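PDB 4UZR: CDC48 domain-containing protein from Pyrococcus horikoshii, which is of unknown function but forms hexamers and dodecamers with beta-clam and 12-bladed beta-propeller folds, and may bind ATP. Local coordinates for the interface of chains A and B and the interface of chains A and C. Coordinates in Å, arbitrary orientation; residue numbers count along the deposited sequence, not the author numbering. Chains: chain A/B/C, Putative uncharacterized protein PH1500.

Contact 1: the interface of chains A and B. Residues chain A 17, 19-20; chain B 15-17, 19.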
# COMPACT_ATOMS: atom_id res chain seq x y z
N ASP A 17 21.85 36.53 -23.26
CA ASP A 17 21.99 36.61 -24.71
C ASP A 17 22.66 35.39 -25.35
O ASP A 17 23.11 35.46 -26.50
CB ASP A 17 22.73 37.89 -25.11
CG ASP A 17 24.10 37.99 -24.47
OD1 ASP A 17 24.30 37.39 -23.39
OD2 ASP A 17 24.98 38.67 -25.04
N VAL A 19 21.41 32.77 -26.49
CA VAL A 19 20.61 32.31 -27.61
C VAL A 19 21.19 32.77 -28.95
O VAL A 19 21.15 32.03 -29.93
CB VAL A 19 19.13 32.75 -27.45
CG1 VAL A 19 19.05 34.23 -27.08
CG2 VAL A 19 18.33 32.45 -28.71
N ASP A 20 21.74 33.97 -28.98
CA ASP A 20 22.41 34.50 -30.17
C ASP A 20 23.59 33.63 -30.59
O ASP A 20 23.74 33.27 -31.77
CB ASP A 20 22.86 35.94 -29.92
CG ASP A 20 21.72 36.84 -29.49
OD1 ASP A 20 20.55 36.38 -29.58
OD2 ASP A 20 21.97 37.99 -29.09
N PRO B 15 14.10 36.62 -27.53
CA PRO B 15 14.37 37.58 -28.60
C PRO B 15 15.84 37.98 -28.62
O PRO B 15 16.54 37.79 -27.62
CB PRO B 15 13.51 38.77 -28.21
CG PRO B 15 13.52 38.74 -26.72
CD PRO B 15 13.56 37.29 -26.33
N PRO B 16 16.32 38.50 -29.76
CA PRO B 16 17.69 39.02 -29.85
C PRO B 16 17.95 40.09 -28.80
O PRO B 16 17.05 40.88 -28.52
CB PRO B 16 17.76 39.64 -31.25
CG PRO B 16 16.43 39.35 -31.91
CD PRO B 16 15.68 38.38 -31.08
N ASP B 17 19.16 40.11 -28.23
CA ASP B 17 19.53 41.08 -27.20
C ASP B 17 18.53 41.10 -26.05
O ASP B 17 18.01 42.15 -25.67
CB ASP B 17 19.70 42.48 -27.80
CG ASP B 17 20.81 42.53 -28.84
OD1 ASP B 17 21.71 41.66 -28.80
OD2 ASP B 17 20.78 43.43 -29.70
N VAL B 19 18.86 40.69 -22.96
CA VAL B 19 19.32 41.41 -21.78
C VAL B 19 18.87 42.87 -21.80
O VAL B 19 18.38 43.39 -20.80
CB VAL B 19 20.86 41.31 -21.63
CG1 VAL B 19 21.55 41.45 -22.98
CG2 VAL B 19 21.37 42.37 -20.65
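A:Asp20, in the first turn of helix 18-26, faces the segment B:Pro15-B:Asp17, which runs extended through its two prolines before B:Asp17 turns into the left-handed helical region (phi 53°), just ahead of helix 18-25 of chain B. The carboxylate of A:Asp20 does most of the touching. With CG beside the backbone N and anti to the carbonyl carbon (chi1 -56°), it reaches from the helix to the partner backbone. OD1 lies 3.9 Å from CA of B:Pro16, while OD2 comes within 3.6 Å of the amide N of B:Asp17, too long to count as a bond. OD2 also sits 3.7 Å from OD1 of B:Asp17; the two side chains run almost perpendicular, their carboxylate planes 67° apart. A:Asp17 comes near more loosely, its CB 4.3 Å from CG1 of B:Val19. If A:Asp17, A:Asp20 and B:Asp17 are all ionised, like charges would probably disfavour a closer approach (A:Asp17 OD2 to B:Asp17 OD1, 5.8 Å). An alanine in place of A:Asp20 is likely to uncover that backbone and open a gap between it and the start of helix 18-26. The patch lets two copies meet through the starts of equivalent helices and probably contributes to the higher-order assembly.

Contact 2: the interface of chains A and C. Residues chain A 76-77, 93, 107, 109; chain C 138-140.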
# COMPACT_ATOMS: atom_id res chain seq x y z
N LEU A 76 8.75 11.16 -26.65
CA LEU A 76 9.11 9.99 -27.45
C LEU A 76 7.97 9.65 -28.40
O LEU A 76 6.80 9.83 -28.07
CB LEU A 76 9.43 8.80 -26.54
CG LEU A 76 10.54 9.02 -25.51
CD1 LEU A 76 10.66 7.82 -24.58
CD2 LEU A 76 11.87 9.28 -26.21
N GLU A 77 8.31 9.16 -29.59
CA GLU A 77 7.31 8.84 -30.60
C GLU A 77 7.57 7.50 -31.28
O GLU A 77 8.72 7.09 -31.46
CB GLU A 77 7.24 9.94 -31.66
CG GLU A 77 6.89 11.32 -31.14
CD GLU A 77 6.71 12.33 -32.25
OE1 GLU A 77 7.23 12.09 -33.36
OE2 GLU A 77 6.06 13.37 -32.01
N ILE A 93 3.20 -0.55 -22.20
CA ILE A 93 2.32 0.07 -23.18
C ILE A 93 1.97 -0.97 -24.25
O ILE A 93 2.85 -1.47 -24.94
CB ILE A 93 2.97 1.31 -23.83
CG1 ILE A 93 3.39 2.31 -22.75
CG2 ILE A 93 2.02 1.97 -24.81
CD1 ILE A 93 4.28 3.43 -23.25
N GLN A 107 8.23 1.49 -20.54
CA GLN A 107 8.04 2.90 -20.21
C GLN A 107 9.02 3.83 -20.94
O GLN A 107 8.87 5.05 -20.90
CB GLN A 107 8.14 3.11 -18.70
N LEU A 109 9.44 3.47 -24.19
CA LEU A 109 8.98 3.28 -25.57
C LEU A 109 9.95 2.42 -26.37
O LEU A 109 10.08 2.58 -27.59
CB LEU A 109 8.71 4.61 -26.27
CG LEU A 109 7.56 4.55 -27.28
CD1 LEU A 109 6.32 3.97 -26.63
CD2 LEU A 109 7.27 5.93 -27.86
N LEU C 138 2.25 6.98 -32.14
CA LEU C 138 2.01 6.97 -30.71
C LEU C 138 3.00 7.94 -30.08
O LEU C 138 4.21 7.84 -30.31
CB LEU C 138 2.20 5.57 -30.14
CG LEU C 138 2.08 5.38 -28.62
CD1 LEU C 138 1.49 4.02 -28.31
CD2 LEU C 138 3.42 5.54 -27.92
N THR C 139 2.50 8.88 -29.28
CA THR C 139 3.37 9.84 -28.63
C THR C 139 3.43 9.61 -27.12
O THR C 139 2.41 9.63 -26.44
CB THR C 139 2.93 11.29 -28.90
OG1 THR C 139 2.86 11.50 -30.32
CG2 THR C 139 3.92 12.27 -28.28
N LEU C 140 4.63 9.39 -26.60
CA LEU C 140 4.80 9.22 -25.16
C LEU C 140 5.50 10.42 -24.55
O LEU C 140 6.53 10.87 -25.04
CB LEU C 140 5.59 7.94 -24.86
CG LEU C 140 5.97 7.75 -23.38
CD1 LEU C 140 4.72 7.57 -22.53
CD2 LEU C 140 6.92 6.58 -23.21
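A:Leu109 and C:Leu138 run antiparallel alongside each other, bringing CD1 of A:Leu109 to 3.5 Å from CD2 of C:Leu138. The other branch of A:Leu109, CD2, lies against CB of C:Leu140 at 4.0 Å, so that one forked side chain bridges two residues on the same side of strand 137-142. In both C:Leu138 and C:Leu140 the CG is anti to the backbone N (chi1 176° and 173°), which sends the two methyl forks toward chain A. A:Ile93 comes in aslant, its CG2 4.1 Å from CD1 of C:Leu138 and its CD1 near CD2 of C:Leu140. A:Leu76 instead lies beside C:Leu140 with the same heading, as A:Glu77 does with C:Thr139. The backbones fix this register. The amide N of A:Leu76 donates to O of C:Leu140 at 2.8 Å, a nearly straight bond (173° at H), and N of C:Leu140 returns one to O of A:Leu76 at 2.7 Å. The C-terminal strand of chain C thus pairs antiparallel with strand 74-79 of chain A, probably completing a propeller blade from two subunits, while A:Ile93 and A:Leu109 appear to pack a neighbouring blade against it.

Contact 3: the interface of chains A and C. Residues chain A 5, 52, 75; chain C 113-114, 139, 141.
A:Val75 packs against the rim of the C:Tyr113 ring, its CG2 3.9 Å from CE1 and a little farther from CD1. The valine and tyrosine side chains meet nearly perpendicularly. The branches of A:Val75 serve different neighbours: CG1, anti to the backbone N (chi1 178°), extends to the methyl CG2 of C:Thr139 at 4.0 Å, whereas CG2, beside the backbone N, turns to the ring. On the chain C side, CD1 of C:Ile141 covers one face of the C:Tyr113 ring toward its edge, 3.5 Å above the plane, and probably helps set the ring; CG2 of A:Val75 lies off the rim on that same side. Outward from this apolar centre, the extended side chain of A:Gln52 crosses the tyrosine, bringing NE2 to 3.7 Å from CE1 and 3.9 Å from the phenolic OH. The amide NE2 lies beside the CE1 edge of the ring, the two planes 35° apart. At the rim, the side-chain amine NZ of A:Lys5 donates to OE1 of A:Gln52 at 3.2 Å, with a C=O...N angle of 164°. This link within chain A would favour the amide orientation that turns NE2 toward the tyrosine. NZ also comes within 4.1 Å of the backbone O of C:Arg114, which probably gives weak electrostatic help. An antiparallel bridge of A:Val75 with C:Ile141 extends the pairing of strands 74-79 and 137-142, while side chains from strands 3-8 and 52-54 of chain A approach strand 111-116 of chain C.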
# COMPACT_ATOMS: atom_id res chain seq x y z
N LYS A 5 12.71 24.07 -28.54
CA LYS A 5 12.65 24.08 -27.09
C LYS A 5 13.87 23.34 -26.56
O LYS A 5 14.00 22.12 -26.75
CB LYS A 5 11.36 23.44 -26.59
CG LYS A 5 10.11 24.25 -26.91
CD LYS A 5 8.85 23.58 -26.38
CE LYS A 5 7.62 24.44 -26.66
NZ LYS A 5 6.39 23.62 -26.83
N GLN A 52 12.29 19.77 -27.45
CA GLN A 52 11.35 19.56 -28.55
C GLN A 52 11.71 20.37 -29.79
O GLN A 52 12.13 21.51 -29.70
CB GLN A 52 9.91 19.87 -28.11
CG GLN A 52 8.86 19.48 -29.14
CD GLN A 52 7.44 19.80 -28.68
OE1 GLN A 52 7.21 20.77 -27.96
NE2 GLN A 52 6.49 18.99 -29.12
N VAL A 75 9.96 13.82 -24.87
CA VAL A 75 8.92 13.43 -25.81
C VAL A 75 9.40 12.31 -26.74
O VAL A 75 10.33 12.50 -27.51
CB VAL A 75 8.44 14.61 -26.67
CG1 VAL A 75 7.39 14.15 -27.68
CG2 VAL A 75 7.89 15.71 -25.78
N TYR C 113 3.84 20.90 -21.01
CA TYR C 113 3.81 20.48 -22.41
C TYR C 113 2.63 21.04 -23.20
O TYR C 113 1.52 21.18 -22.69
CB TYR C 113 3.84 18.95 -22.51
CG TYR C 113 3.71 18.42 -23.93
CD1 TYR C 113 4.82 18.38 -24.78
CD2 TYR C 113 2.49 17.98 -24.42
CE1 TYR C 113 4.70 17.90 -26.07
CE2 TYR C 113 2.37 17.50 -25.71
CZ TYR C 113 3.48 17.46 -26.53
OH TYR C 113 3.36 16.98 -27.82
N ARG C 114 2.88 21.37 -24.47
CA ARG C 114 1.84 21.80 -25.38
C ARG C 114 2.03 21.11 -26.72
O ARG C 114 3.13 21.12 -27.28
CB ARG C 114 1.86 23.32 -25.57
N THR C 139 2.50 8.88 -29.28
CA THR C 139 3.37 9.84 -28.63
C THR C 139 3.43 9.61 -27.12
O THR C 139 2.41 9.63 -26.44
CB THR C 139 2.93 11.29 -28.90
OG1 THR C 139 2.86 11.50 -30.32
CG2 THR C 139 3.92 12.27 -28.28
N ILE C 141 4.92 10.94 -23.47
CA ILE C 141 5.51 12.07 -22.77
C ILE C 141 5.73 11.69 -21.31
O ILE C 141 4.77 11.38 -20.59
CB ILE C 141 4.60 13.31 -22.85
CG1 ILE C 141 4.24 13.62 -24.30
CG2 ILE C 141 5.28 14.50 -22.20
CD1 ILE C 141 2.91 14.31 -24.45

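Contacts 2 and 3 are neighbouring stretches of one interface, their C-alpha centres about 11 Å apart. They share C:Thr139 and the pairing of strand 74-79 of chain A with strand 137-142 of chain C. One paired ladder thus joins the propeller packing of contact 2 to the more N-terminal segments of chain A in contact 3. Contact 1 uses a different partner, chain B, and its C-alpha centre lies about 24 Å from that of contact 3 and about 34 Å from that of contact 2. One subunit therefore engages two copies through separate surfaces, a strand-paired one and one at the starts of helices, consistent with a twelve-subunit assembly.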